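PDB 2HQ4: PH1570-like domain-containing protein, which is of unknown function, a hypothetical protein of the PH1570 family from the archaeon Pyrococcus horikoshii. Local coordinates for residues 16-30 / 40-54. Numbering follows the deposited sequence.
Sequences LEVFENGFKDEKFNV and RKVLLAMIYELYLPE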
loop_
_atom_site.group_PDB
_atom_site.type_symbol
_atom_site.label_atom_id
_atom_site.label_comp_id
_atom_site.label_asym_id
_atom_site.label_seq_id
_atom_site.Cartn_x
_atom_site.Cartn_y
_atom_site.Cartn_z
ATOM N N LEU A 16 11.471 8.178 9.135
ATOM C CA LEU A 16 11.075 7.256 8.062
ATOM C C LEU A 16 12.137 6.186 7.820
ATOM O O LEU A 16 13.309 6.519 7.569
ATOM C CB LEU A 16 10.817 8.028 6.777
ATOM C CG LEU A 16 10.542 7.224 5.496
ATOM C CD1 LEU A 16 9.174 6.464 5.592
ATOM C CD2 LEU A 16 10.568 8.164 4.313
ATOM N N GLU A 17 11.725 4.919 7.896
ATOM C CA GLU A 17 12.544 3.775 7.488
ATOM C C GLU A 17 11.809 3.043 6.391
ATOM O O GLU A 17 10.619 2.780 6.500
ATOM C CB GLU A 17 12.747 2.766 8.619
ATOM C CG GLU A 17 13.215 3.301 9.929
ATOM C CD GLU A 17 13.144 2.219 10.999
ATOM O OE1 GLU A 17 12.056 2.014 11.639
ATOM O OE2 GLU A 17 14.174 1.543 11.138
ATOM N N VAL A 18 12.552 2.653 5.365
ATOM C CA VAL A 18 12.010 1.945 4.232
ATOM C C VAL A 18 12.600 0.513 4.268
ATOM O O VAL A 18 13.769 0.326 4.595
ATOM C CB VAL A 18 12.396 2.678 2.960
ATOM C CG1 VAL A 18 11.955 1.906 1.754
ATOM C CG2 VAL A 18 11.724 4.083 2.931
ATOM N N PHE A 19 11.781 -0.480 3.939
ATOM C CA PHE A 19 12.143 -1.898 4.091
ATOM C C PHE A 19 11.930 -2.576 2.757
ATOM O O PHE A 19 11.460 -1.928 1.802
ATOM C CB PHE A 19 11.280 -2.511 5.208
ATOM C CG PHE A 19 11.535 -1.912 6.537
ATOM C CD1 PHE A 19 10.790 -0.835 6.996
ATOM C CD2 PHE A 19 12.565 -2.399 7.335
ATOM C CE1 PHE A 19 11.033 -0.299 8.219
ATOM C CE2 PHE A 19 12.838 -1.844 8.559
ATOM C CZ PHE A 19 12.061 -0.785 9.017
ATOM N N GLU A 20 12.225 -3.885 2.636
ATOM C CA GLU A 20 12.141 -4.513 1.309
ATOM C C GLU A 20 10.719 -4.426 0.738
ATOM O O GLU A 20 10.496 -4.246 -0.492
ATOM C CB GLU A 20 12.486 -6.019 1.384
ATOM C CG GLU A 20 13.902 -6.396 1.403
ATOM C CD GLU A 20 14.718 -5.752 0.302
ATOM O OE1 GLU A 20 14.438 -5.934 -0.901
ATOM O OE2 GLU A 20 15.678 -5.082 0.680
ATOM N N ASN A 21 9.745 -4.613 1.621
ATOM C CA ASN A 21 8.345 -4.663 1.157
ATOM C C ASN A 21 7.467 -3.740 1.992
ATOM O O ASN A 21 6.286 -4.040 2.222
ATOM C CB ASN A 21 7.775 -6.114 1.222
ATOM C CG ASN A 21 7.564 -6.587 2.666
ATOM O OD1 ASN A 21 8.370 -6.306 3.569
ATOM N ND2 ASN A 21 6.476 -7.289 2.891
ATOM N N GLY A 22 8.014 -2.604 2.427
ATOM C CA GLY A 22 7.176 -1.672 3.219
ATOM C C GLY A 22 7.900 -0.438 3.682
ATOM O O GLY A 22 9.091 -0.229 3.376
ATOM N N PHE A 23 7.198 0.403 4.444
ATOM C CA PHE A 23 7.872 1.505 5.126
ATOM C C PHE A 23 7.164 1.825 6.449
ATOM O O PHE A 23 5.972 1.545 6.600
ATOM C CB PHE A 23 8.055 2.743 4.195
ATOM C CG PHE A 23 6.767 3.526 3.904
ATOM C CD1 PHE A 23 6.099 3.364 2.702
ATOM C CD2 PHE A 23 6.290 4.480 4.831
ATOM C CE1 PHE A 23 4.904 4.121 2.419
ATOM C CE2 PHE A 23 5.130 5.192 4.595
ATOM C CZ PHE A 23 4.438 5.027 3.383
ATOM N N LYS A 24 7.931 2.375 7.391
ATOM C CA LYS A 24 7.442 2.770 8.697
ATOM C C LYS A 24 7.794 4.242 8.930
ATOM O O LYS A 24 8.975 4.591 9.006
ATOM C CB LYS A 24 8.112 1.943 9.790
ATOM C CG LYS A 24 7.631 2.286 11.209
ATOM C CD LYS A 24 8.368 1.444 12.278
ATOM C CE LYS A 24 7.754 1.732 13.663
ATOM N NZ LYS A 24 8.465 1.019 14.752
ATOM N N ASP A 25 6.773 5.071 9.091
ATOM C CA ASP A 25 7.005 6.489 9.333
ATOM C C ASP A 25 6.438 6.876 10.692
ATOM O O ASP A 25 5.204 6.903 10.871
ATOM C CB ASP A 25 6.358 7.312 8.237
ATOM C CG ASP A 25 6.807 8.747 8.282
ATOM O OD1 ASP A 25 6.558 9.394 9.327
ATOM O OD2 ASP A 25 7.370 9.227 7.281
ATOM N N GLU A 26 7.326 7.173 11.631
ATOM C CA GLU A 26 6.892 7.491 13.015
ATOM C C GLU A 26 6.534 8.981 13.212
ATOM O O GLU A 26 5.947 9.343 14.229
ATOM C CB GLU A 26 7.945 7.049 14.023
ATOM C CG GLU A 26 8.242 5.564 13.960
ATOM C CD GLU A 26 9.069 5.091 15.143
ATOM O OE1 GLU A 26 10.231 5.488 15.235
ATOM O OE2 GLU A 26 8.570 4.311 15.986
ATOM N N LYS A 27 6.830 9.823 12.232
ATOM C CA LYS A 27 6.350 11.205 12.277
ATOM C C LYS A 27 4.845 11.249 11.965
ATOM O O LYS A 27 4.043 11.865 12.681
ATOM C CB LYS A 27 7.092 12.047 11.228
ATOM C CG LYS A 27 6.582 13.486 11.132
ATOM C CD LYS A 27 7.453 14.355 10.241
ATOM C CE LYS A 27 6.970 15.815 10.356
ATOM N NZ LYS A 27 7.731 16.759 9.463
ATOM N N PHE A 28 4.480 10.610 10.862
ATOM C CA PHE A 28 3.093 10.594 10.414
ATOM C C PHE A 28 2.311 9.384 10.909
ATOM O O PHE A 28 1.120 9.326 10.688
ATOM C CB PHE A 28 3.016 10.760 8.889
ATOM C CG PHE A 28 3.578 12.065 8.402
ATOM C CD1 PHE A 28 2.902 13.283 8.671
ATOM C CD2 PHE A 28 4.780 12.109 7.691
ATOM C CE1 PHE A 28 3.448 14.533 8.256
ATOM C CE2 PHE A 28 5.301 13.324 7.244
ATOM C CZ PHE A 28 4.626 14.545 7.530
ATOM N N ASN A 29 2.968 8.471 11.627
ATOM C CA ASN A 29 2.355 7.233 12.113
ATOM C C ASN A 29 1.675 6.485 10.933
ATOM O O ASN A 29 0.460 6.165 10.992
ATOM C CB ASN A 29 1.362 7.522 13.274
ATOM C CG ASN A 29 0.814 6.248 13.920
ATOM O OD1 ASN A 29 1.541 5.281 14.155
ATOM N ND2 ASN A 29 -0.481 6.269 14.243
ATOM N N VAL A 30 2.460 6.227 9.864
ATOM C CA VAL A 30 1.967 5.507 8.670
ATOM C C VAL A 30 2.890 4.302 8.514
ATOM O O VAL A 30 4.095 4.454 8.461
ATOM C CB VAL A 30 1.994 6.386 7.378
ATOM C CG1 VAL A 30 1.643 5.578 6.117
ATOM C CG2 VAL A 30 1.047 7.607 7.479
ATOM N N ARG A 40 6.008 -1.543 -4.986
ATOM C CA ARG A 40 6.984 -0.528 -4.534
ATOM C C ARG A 40 6.720 0.898 -5.021
ATOM O O ARG A 40 6.951 1.860 -4.283
ATOM C CB ARG A 40 8.435 -0.981 -4.728
ATOM C CG ARG A 40 8.901 -2.017 -3.622
ATOM C CD ARG A 40 10.160 -2.817 -4.045
ATOM N NE ARG A 40 10.080 -3.148 -5.473
ATOM C CZ ARG A 40 11.132 -3.326 -6.262
ATOM N NH1 ARG A 40 12.359 -3.220 -5.758
ATOM N NH2 ARG A 40 10.956 -3.585 -7.550
ATOM N N LYS A 41 6.223 1.050 -6.246
ATOM C CA LYS A 41 5.929 2.388 -6.754
ATOM C C LYS A 41 4.716 3.058 -6.051
ATOM O O LYS A 41 4.647 4.271 -5.940
ATOM C CB LYS A 41 5.737 2.358 -8.290
ATOM C CG LYS A 41 7.051 2.111 -9.097
ATOM C CD LYS A 41 6.760 2.290 -10.604
ATOM C CE LYS A 41 7.953 1.838 -11.481
ATOM N NZ LYS A 41 7.605 2.084 -12.924
ATOM N N VAL A 42 3.734 2.261 -5.634
ATOM C CA VAL A 42 2.659 2.799 -4.776
ATOM C C VAL A 42 3.264 3.330 -3.463
ATOM O O VAL A 42 2.948 4.440 -3.014
ATOM C CB VAL A 42 1.567 1.710 -4.469
ATOM C CG1 VAL A 42 0.482 2.288 -3.524
ATOM C CG2 VAL A 42 0.959 1.232 -5.778
ATOM N N LEU A 43 4.185 2.578 -2.874
ATOM C CA LEU A 43 4.795 3.024 -1.623
ATOM C C LEU A 43 5.626 4.312 -1.847
ATOM O O LEU A 43 5.578 5.272 -1.044
ATOM C CB LEU A 43 5.604 1.871 -1.013
ATOM C CG LEU A 43 4.825 0.973 -0.008
ATOM C CD1 LEU A 43 3.494 0.443 -0.532
ATOM C CD2 LEU A 43 5.744 -0.143 0.376
ATOM N N LEU A 44 6.347 4.365 -2.967
ATOM C CA LEU A 44 7.107 5.582 -3.337
ATOM C C LEU A 44 6.213 6.791 -3.468
ATOM O O LEU A 44 6.533 7.888 -2.968
ATOM C CB LEU A 44 7.842 5.388 -4.683
ATOM C CG LEU A 44 9.019 4.440 -4.606
ATOM C CD1 LEU A 44 9.611 4.175 -6.039
ATOM C CD2 LEU A 44 10.053 5.107 -3.723
ATOM N N ALA A 45 5.074 6.608 -4.127
ATOM C CA ALA A 45 4.120 7.706 -4.272
ATOM C C ALA A 45 3.573 8.162 -2.913
ATOM O O ALA A 45 3.392 9.362 -2.679
ATOM C CB ALA A 45 2.983 7.285 -5.210
ATOM N N MET A 46 3.305 7.212 -2.018
ATOM C CA MET A 46 2.846 7.563 -0.655
ATOM C C MET A 46 3.893 8.397 0.098
ATOM O O MET A 46 3.533 9.329 0.820
ATOM C CB MET A 46 2.546 6.265 0.154
ATOM C CG MET A 46 1.312 5.425 -0.372
ATOM S SD MET A 46 1.179 3.771 0.361
ATOM C CE MET A 46 0.692 4.253 2.039
ATOM N N ILE A 47 5.176 8.040 -0.034
ATOM C CA ILE A 47 6.291 8.758 0.620
ATOM C C ILE A 47 6.401 10.182 0.078
ATOM O O ILE A 47 6.487 11.155 0.839
ATOM C CB ILE A 47 7.647 7.974 0.433
ATOM C CG1 ILE A 47 7.648 6.725 1.303
ATOM C CG2 ILE A 47 8.850 8.848 0.810
ATOM C CD1 ILE A 47 8.709 5.569 0.862
ATOM N N TYR A 48 6.388 10.301 -1.251
ATOM C CA TYR A 48 6.355 11.593 -1.914
ATOM C C TYR A 48 5.228 12.480 -1.384
ATOM O O TYR A 48 5.444 13.662 -1.024
ATOM C CB TYR A 48 6.209 11.365 -3.415
ATOM C CG TYR A 48 6.277 12.612 -4.277
ATOM C CD1 TYR A 48 7.499 13.071 -4.796
ATOM C CD2 TYR A 48 5.113 13.306 -4.615
ATOM C CE1 TYR A 48 7.548 14.237 -5.619
ATOM C CE2 TYR A 48 5.158 14.462 -5.413
ATOM C CZ TYR A 48 6.374 14.900 -5.910
ATOM O OH TYR A 48 6.371 16.020 -6.714
ATOM N N GLU A 49 4.025 11.921 -1.348
ATOM C CA GLU A 49 2.873 12.674 -0.890
ATOM C C GLU A 49 3.017 13.085 0.586
ATOM O O GLU A 49 2.650 14.207 0.932
ATOM C CB GLU A 49 1.575 11.892 -1.135
ATOM C CG GLU A 49 0.340 12.583 -0.557
ATOM C CD GLU A 49 -0.958 11.914 -0.944
ATOM O OE1 GLU A 49 -0.974 11.139 -1.932
ATOM O OE2 GLU A 49 -1.988 12.186 -0.272
ATOM N N LEU A 50 3.573 12.208 1.428
ATOM C CA LEU A 50 3.772 12.502 2.842
ATOM C C LEU A 50 4.737 13.694 3.099
ATOM O O LEU A 50 4.510 14.493 4.021
ATOM C CB LEU A 50 4.256 11.274 3.611
ATOM C CG LEU A 50 3.261 10.169 4.013
ATOM C CD1 LEU A 50 4.012 9.050 4.765
ATOM C CD2 LEU A 50 2.115 10.764 4.933
ATOM N N TYR A 51 5.777 13.802 2.265
ATOM C CA TYR A 51 6.874 14.756 2.474
ATOM C C TYR A 51 6.828 15.957 1.533
ATOM O O TYR A 51 7.545 16.944 1.743
ATOM C CB TYR A 51 8.252 14.023 2.456
ATOM C CG TYR A 51 8.442 13.307 3.763
ATOM C CD1 TYR A 51 8.913 14.001 4.886
ATOM C CD2 TYR A 51 7.989 11.988 3.940
ATOM C CE1 TYR A 51 9.030 13.372 6.137
ATOM C CE2 TYR A 51 8.090 11.332 5.200
ATOM C CZ TYR A 51 8.621 12.038 6.284
ATOM O OH TYR A 51 8.736 11.433 7.508
ATOM N N LEU A 52 5.942 15.898 0.543
ATOM C CA LEU A 52 5.673 17.012 -0.363
ATOM C C LEU A 52 5.461 18.339 0.369
ATOM O O LEU A 52 6.054 19.350 -0.039
ATOM C CB LEU A 52 4.486 16.697 -1.282
ATOM C CG LEU A 52 3.992 17.707 -2.295
ATOM C CD1 LEU A 52 5.159 18.156 -3.181
ATOM C CD2 LEU A 52 2.915 17.031 -3.130
ATOM N N PRO A 53 4.630 18.354 1.431
ATOM C CA PRO A 53 4.455 19.610 2.167
ATOM C C PRO A 53 5.737 20.217 2.754
ATOM O O PRO A 53 5.850 21.432 2.784
ATOM C CB PRO A 53 3.488 19.220 3.301
ATOM C CG PRO A 53 2.679 18.058 2.735
ATOM C CD PRO A 53 3.768 17.289 1.991
ATOM N N GLU A 54 6.680 19.407 3.239
ATOM C CA GLU A 54 7.951 19.933 3.750
ATOM C C GLU A 54 8.946 20.277 2.644
ATOM O O GLU A 54 9.733 21.200 2.816
ATOM C CB GLU A 54 8.671 18.949 4.671
ATOM C CG GLU A 54 8.046 18.663 5.972
ATOM C CD GLU A 54 8.591 17.357 6.577
ATOM O OE1 GLU A 54 9.841 17.238 6.774
ATOM O OE2 GLU A 54 7.776 16.460 6.855
#
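Phe23 and Leu50 bury the largest areas here, 89 and 88 Å², and meet where Leu50 CD1 lies 4.0 Å from Phe23 CE2. Phe23 CB already points toward the helix, and with CG between the backbone N and the carbonyl carbon the ring is set against Ile47. Over one face lies Ile47 CG1, 4.0 Å from the centroid of the Phe23 ring and 12° off its normal, a CH-pi contact; Met46 CB comes to the ring edge. Leu50 divides its two methyls: CD1 serves Phe23, while Leu50 CD2 packs 4.0 Å from Phe28 CG.

Tyr51, with 69 Å² buried, receives the edge of Phe28 on one face in a T-shaped pair, planes at 76°. Tyr51 OH donates to Asp25 OD2 at 2.6 Å, on the syn side of the carboxylate. Asp25 OD1 meanwhile accepts a nearly straight bond (174°) from Phe28 N, an Asx motif. With an alanine here both carboxylate oxygens would go, and the Tyr51 hydroxyl and the Phe28 N-H would probably be left without these acceptors. Lys27 NZ closes the end with a salt bridge to Glu54 OE2 (2.6 Å).

The 40-54 segment of the helix thus runs along one face of the antiparallel sheet, nearly parallel to strand 22-25 and nearly antiparallel to strand 16-19, with Pro62 of helix 61-70 touching Leu16 and Tyr51, and Val32 of strand 30-36 beside Phe23.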